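Local coordinates for protein nine-heme cytochrome c (Desulfovibrio desulfuricans, PDB 1OFW) that carries electrons through nine covalently bound c-type hemes and may form part of a transmembrane redox complex that delivers them for the reduction of sulfate, at residues Q141-K144 and G145-T149; S193-H197 and R198-T202. One frame throughout, in Å; residues are numbered along the deposited sequence.

Contact 1: residues Q141-K144 and G145-T149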
# COMPACT_ATOMS: atom_id res chain seq x y z
N GLN A 141 29.05 -5.31 5.41
CA GLN A 141 28.47 -4.35 4.46
C GLN A 141 27.41 -3.48 5.14
O GLN A 141 27.32 -2.28 4.94
CB GLN A 141 27.88 -5.12 3.28
CG GLN A 141 28.91 -5.48 2.21
CD GLN A 141 28.35 -6.46 1.20
OE1 GLN A 141 27.47 -7.27 1.43
NE2 GLN A 141 28.91 -6.35 0.01
N MET A 142 26.59 -4.09 5.99
CA MET A 142 25.60 -3.28 6.76
C MET A 142 26.26 -2.21 7.57
O MET A 142 25.82 -1.06 7.62
CB MET A 142 24.79 -4.26 7.62
CG MET A 142 23.74 -3.56 8.49
SD MET A 142 22.38 -2.91 7.48
CE MET A 142 21.19 -2.51 8.74
N GLN A 143 27.40 -2.56 8.25
CA GLN A 143 28.09 -1.58 9.05
C GLN A 143 28.62 -0.43 8.21
O GLN A 143 28.53 0.75 8.53
CB GLN A 143 29.30 -2.19 9.81
CG GLN A 143 28.86 -3.12 10.94
CD GLN A 143 28.08 -2.36 11.99
OE1 GLN A 143 28.58 -1.36 12.53
NE2 GLN A 143 26.84 -2.79 12.21
N LYS A 144 29.20 -0.80 7.06
CA LYS A 144 29.71 0.27 6.19
C LYS A 144 28.60 1.16 5.67
O LYS A 144 28.76 2.36 5.50
CB LYS A 144 30.51 -0.33 5.03
CG LYS A 144 31.68 -1.20 5.48
CD LYS A 144 32.47 -1.77 4.30
CE LYS A 144 33.94 -1.93 4.69
NZ LYS A 144 34.58 -3.11 4.03
N GLY A 145 27.43 0.52 5.45
CA GLY A 145 26.31 1.32 4.97
C GLY A 145 25.87 2.36 5.98
O GLY A 145 25.59 3.52 5.75
N ILE A 146 25.82 1.84 7.21
CA ILE A 146 25.43 2.69 8.32
C ILE A 146 26.42 3.84 8.53
O ILE A 146 25.98 4.97 8.71
CB ILE A 146 25.28 1.87 9.61
CG1 ILE A 146 24.10 0.88 9.49
CG2 ILE A 146 25.19 2.82 10.79
CD1 ILE A 146 24.00 -0.06 10.67
N ASN A 147 27.71 3.46 8.46
CA ASN A 147 28.76 4.46 8.66
C ASN A 147 29.04 5.31 7.42
O ASN A 147 29.78 6.30 7.51
CB ASN A 147 30.08 3.79 9.05
CG ASN A 147 29.96 2.73 10.13
OD1 ASN A 147 28.99 2.67 10.89
ND2 ASN A 147 30.98 1.87 10.19
N GLY A 148 28.51 4.96 6.25
CA GLY A 148 28.64 5.84 5.11
C GLY A 148 29.93 5.58 4.35
O GLY A 148 30.33 6.39 3.49
N THR A 149 30.58 4.47 4.62
CA THR A 149 31.87 4.15 4.01
C THR A 149 31.72 3.01 3.03
O THR A 149 32.64 2.48 2.44
CB THR A 149 32.93 3.82 5.08
OG1 THR A 149 32.61 2.59 5.76
CG2 THR A 149 32.97 4.87 6.18
O HOH W 1 27.74 1.04 13.36

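Contact 2: residues S193-H197 and R198-T202. With HEC (heme c), chain J.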
# COMPACT_ATOMS: atom_id res chain seq x y z
N SER A 193 -30.09 -9.79 -2.95
CA SER A 193 -29.20 -9.07 -3.86
C SER A 193 -28.38 -10.08 -4.62
O SER A 193 -27.65 -10.87 -3.99
CB SER A 193 -28.31 -8.13 -3.01
OG SER A 193 -27.51 -7.37 -3.88
N ASN A 194 -28.52 -10.10 -5.94
CA ASN A 194 -27.75 -11.03 -6.76
C ASN A 194 -26.41 -10.40 -7.12
O ASN A 194 -26.29 -9.77 -8.17
CB ASN A 194 -28.49 -11.37 -8.04
CG ASN A 194 -29.78 -12.13 -7.71
OD1 ASN A 194 -29.78 -13.08 -6.95
ND2 ASN A 194 -30.87 -11.65 -8.31
N PHE A 195 -25.48 -10.58 -6.20
CA PHE A 195 -24.20 -9.84 -6.31
C PHE A 195 -23.30 -10.47 -7.35
O PHE A 195 -23.02 -11.67 -7.28
CB PHE A 195 -23.54 -9.78 -4.94
CG PHE A 195 -22.16 -9.15 -4.90
CD1 PHE A 195 -21.95 -7.91 -5.44
CD2 PHE A 195 -21.09 -9.82 -4.34
CE1 PHE A 195 -20.71 -7.33 -5.42
CE2 PHE A 195 -19.85 -9.22 -4.30
CZ PHE A 195 -19.65 -7.97 -4.84
N THR A 196 -22.88 -9.67 -8.32
CA THR A 196 -22.02 -10.13 -9.40
C THR A 196 -20.56 -10.16 -8.94
O THR A 196 -19.70 -9.38 -9.33
CB THR A 196 -22.20 -9.23 -10.63
OG1 THR A 196 -21.96 -7.88 -10.27
CG2 THR A 196 -23.65 -9.28 -11.17
N HIS A 197 -20.31 -11.12 -8.07
CA HIS A 197 -19.07 -11.28 -7.35
C HIS A 197 -17.89 -11.36 -8.30
O HIS A 197 -16.90 -10.61 -8.16
CB HIS A 197 -19.18 -12.56 -6.50
CG HIS A 197 -18.13 -12.77 -5.45
ND1 HIS A 197 -16.85 -13.15 -5.76
CD2 HIS A 197 -18.11 -12.61 -4.11
CE1 HIS A 197 -16.12 -13.24 -4.66
NE2 HIS A 197 -16.87 -12.91 -3.63
N ARG A 198 -17.93 -12.29 -9.27
CA ARG A 198 -16.77 -12.45 -10.18
C ARG A 198 -16.60 -11.29 -11.13
O ARG A 198 -15.48 -10.83 -11.44
CB ARG A 198 -16.87 -13.78 -10.95
CG ARG A 198 -15.63 -14.12 -11.72
CD ARG A 198 -15.78 -15.49 -12.38
NE ARG A 198 -15.81 -16.54 -11.36
CZ ARG A 198 -16.22 -17.80 -11.54
NH1 ARG A 198 -16.65 -18.12 -12.77
NH2 ARG A 198 -16.19 -18.68 -10.54
N ARG A 199 -17.70 -10.74 -11.62
CA ARG A 199 -17.68 -9.58 -12.49
C ARG A 199 -16.97 -8.41 -11.78
O ARG A 199 -16.11 -7.77 -12.39
CB ARG A 199 -19.08 -9.19 -12.86
CG ARG A 199 -19.21 -8.07 -13.85
CD ARG A 199 -20.70 -7.76 -13.99
NE ARG A 199 -21.01 -6.62 -14.82
CZ ARG A 199 -21.21 -6.71 -16.14
NH1 ARG A 199 -21.14 -7.83 -16.84
NH2 ARG A 199 -21.49 -5.58 -16.79
N HIS A 200 -17.35 -8.23 -10.50
CA HIS A 200 -16.78 -7.17 -9.66
C HIS A 200 -15.26 -7.34 -9.53
O HIS A 200 -14.48 -6.43 -9.87
CB HIS A 200 -17.45 -7.18 -8.29
CG HIS A 200 -18.60 -6.24 -8.18
ND1 HIS A 200 -19.86 -6.50 -8.73
CD2 HIS A 200 -18.70 -5.01 -7.60
CE1 HIS A 200 -20.63 -5.47 -8.47
NE2 HIS A 200 -19.98 -4.52 -7.78
N LEU A 201 -14.82 -8.48 -9.06
CA LEU A 201 -13.41 -8.71 -8.77
C LEU A 201 -12.62 -8.62 -10.07
O LEU A 201 -11.54 -8.04 -10.09
CB LEU A 201 -13.21 -10.03 -8.07
CG LEU A 201 -11.77 -10.41 -7.70
CD1 LEU A 201 -11.17 -9.36 -6.77
CD2 LEU A 201 -11.71 -11.77 -7.07
N THR A 202 -13.16 -9.19 -11.14
CA THR A 202 -12.49 -9.17 -12.44
C THR A 202 -12.31 -7.74 -12.91
O THR A 202 -11.20 -7.40 -13.33
CB THR A 202 -13.28 -10.00 -13.45
OG1 THR A 202 -13.30 -11.34 -13.01
CG2 THR A 202 -12.59 -10.03 -14.81
FE HEC J . -20.61 -2.75 -7.06
CHA HEC J . -21.33 -1.75 -10.22
CHB HEC J . -23.82 -3.91 -6.68
CHC HEC J . -19.89 -3.76 -3.89
CHD HEC J . -17.39 -1.60 -7.42
NA HEC J . -22.25 -2.82 -8.20
C1A HEC J . -22.36 -2.35 -9.51
C2A HEC J . -23.69 -2.61 -10.01
C3A HEC J . -24.38 -3.18 -9.02
C4A HEC J . -23.49 -3.34 -7.89
CMA HEC J . -25.85 -3.63 -8.94
CAA HEC J . -24.13 -2.27 -11.43
CBA HEC J . -23.96 -3.46 -12.38
CGA HEC J . -23.10 -4.64 -12.00
O1A HEC J . -21.92 -4.59 -12.44
O2A HEC J . -23.52 -5.63 -11.33
NB HEC J . -21.65 -3.58 -5.58
C1B HEC J . -22.97 -4.05 -5.61
C2B HEC J . -23.30 -4.67 -4.34
C3B HEC J . -22.20 -4.64 -3.56
C4B HEC J . -21.17 -3.96 -4.34
CMB HEC J . -24.68 -5.24 -4.04
CAB HEC J . -21.98 -5.15 -2.14
CBB HEC J . -22.50 -6.58 -1.90
NC HEC J . -18.98 -2.63 -5.90
C1C HEC J . -18.90 -3.12 -4.62
C2C HEC J . -17.58 -2.84 -4.04
C3C HEC J . -16.87 -2.29 -5.04
C4C HEC J . -17.73 -2.15 -6.19
CMC HEC J . -17.24 -3.14 -2.57
CAC HEC J . -15.43 -1.75 -5.09
CBC HEC J . -14.44 -2.45 -4.16
ND HEC J . -19.57 -1.88 -8.53
C1D HEC J . -18.25 -1.48 -8.49
C2D HEC J . -17.88 -0.89 -9.77
C3D HEC J . -18.99 -0.91 -10.54
C4D HEC J . -20.04 -1.54 -9.79
CMD HEC J . -16.49 -0.32 -10.11
CAD HEC J . -19.07 -0.32 -11.97
CBD HEC J . -18.99 -1.48 -12.98
CGD HEC J . -17.54 -1.80 -13.30
O1D HEC J . -17.07 -2.87 -12.86
O2D HEC J . -16.92 -0.95 -13.97

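Contact 1: residues Q141-K144 and G145-T149
Gln141 and Gly145 are joined by one of the i-to-i+4 backbone bonds that carry helix 139-147 to its C-terminal end, where a Schellman motif stops it. Gly145 N lies 2.8 Å from Gln141 O; the amide oxygen of the Gln141 side chain turns back to the backbone N of Thr138.

Met142 O accepts from Ile146 N. The two side chains cross obliquely one helical turn apart: with CG anti to the backbone N (chi1 179°), Met142 sets its CG 4.1 Å from Ile146 CD1. The methionine also packs on Pro18, Ala29, Pro32 and Met137, so this apolar face turns inward against loops.

Gln143 O takes Asn147 N at 2.8 Å, and their side chains are bridged by a water that donates to both. It lies 2.7 Å from Gln143 OE1 and 3.2 Å from Asn147 OD1. Gln143 NE2 is bonded in turn to Asn24 O, which fixes the amide at both ends.

Lys144 O ends the series. Gly148, at phi 87°, swings the chain out of the helix, and Thr149 N folds back to Lys144 O at 2.9 Å, the outer bond of the motif. The inner one, Gly148 N to Gly145 O, is weak. Beside this turn, the hydroxyl OG1 of Thr149 lies 3.7 Å from Lys144 CB, the two side chains meeting at about a right angle.

Contact 2: residues S193-H197 and R198-T202
His200 meets Thr196 and Phe195 across the first turn of a helix whose N-cap position is Thr196, and it is an axial ligand of heme 8 in the second class III cytochrome c family region. Its CB lies 3.3 Å from Thr196 O, the oxygen that also accepts the His200 backbone N-H. Chi1 of -94°, well off a staggered value, swings the imidazole back so that its ND1 edge meets that carbonyl. Phe195 lies over one face of the ring, its CE1 3.4 Å above the centre of the His200 imidazole: an edge-to-face pair with planes at 50°. His200 ND1 has two acceptors near the ring plane, Thr196 O and Thr196 OG1, each 2.9 Å away. Both bonds are bent, and the N-H meets the carbonyl from above its plane, yet together they fix the ring's rotation and would be expected to make the imidazole more electron-rich. At the tip, His200 NE2 binds the heme iron at 2.0 Å, and His271 supplies the other axial nitrogen.

Thr196 OG1 donates to the propionate oxygen O2A of the same heme (2.9 Å), so this hydroxyl bridges the axial histidine and the carboxylate, accepting from one and donating to the other. Arg199, extended from CG to NE, reaches the other oxygen, with NE 3.3 Å from O1A.

His197 points its imidazole to a different heme, ligating heme 6 opposite His229, while Leu201 N closes on His197 O. The segment thus runs from strand 193-195, paired antiparallel with 181-183, through Thr196 into helix 197-206, where the junction serves two hemes.

How the contacts relate
From the N terminus, contact 1 is complete before contact 2 begins, so the two are in series and do not nest or cross. Each is local and closes no long loop: 141-149 ends helix 139-147 just ahead of helix 152-164, whereas 193-202 starts helix 197-206 one residue after strand 193-195. Their centres lie 52 Å apart on opposite sides of the chain's centre, with nearest atoms about 37 Å apart. The protein consists of two tetraheme clusters with an extra heme between them. Contact 2 lies in the second class III cytochrome c family region and binds hemes directly; contact 1 binds no iron; its helix packs on loops through Met142, whose side chain is about 8 Å from that of His131, an axial ligand of heme 5.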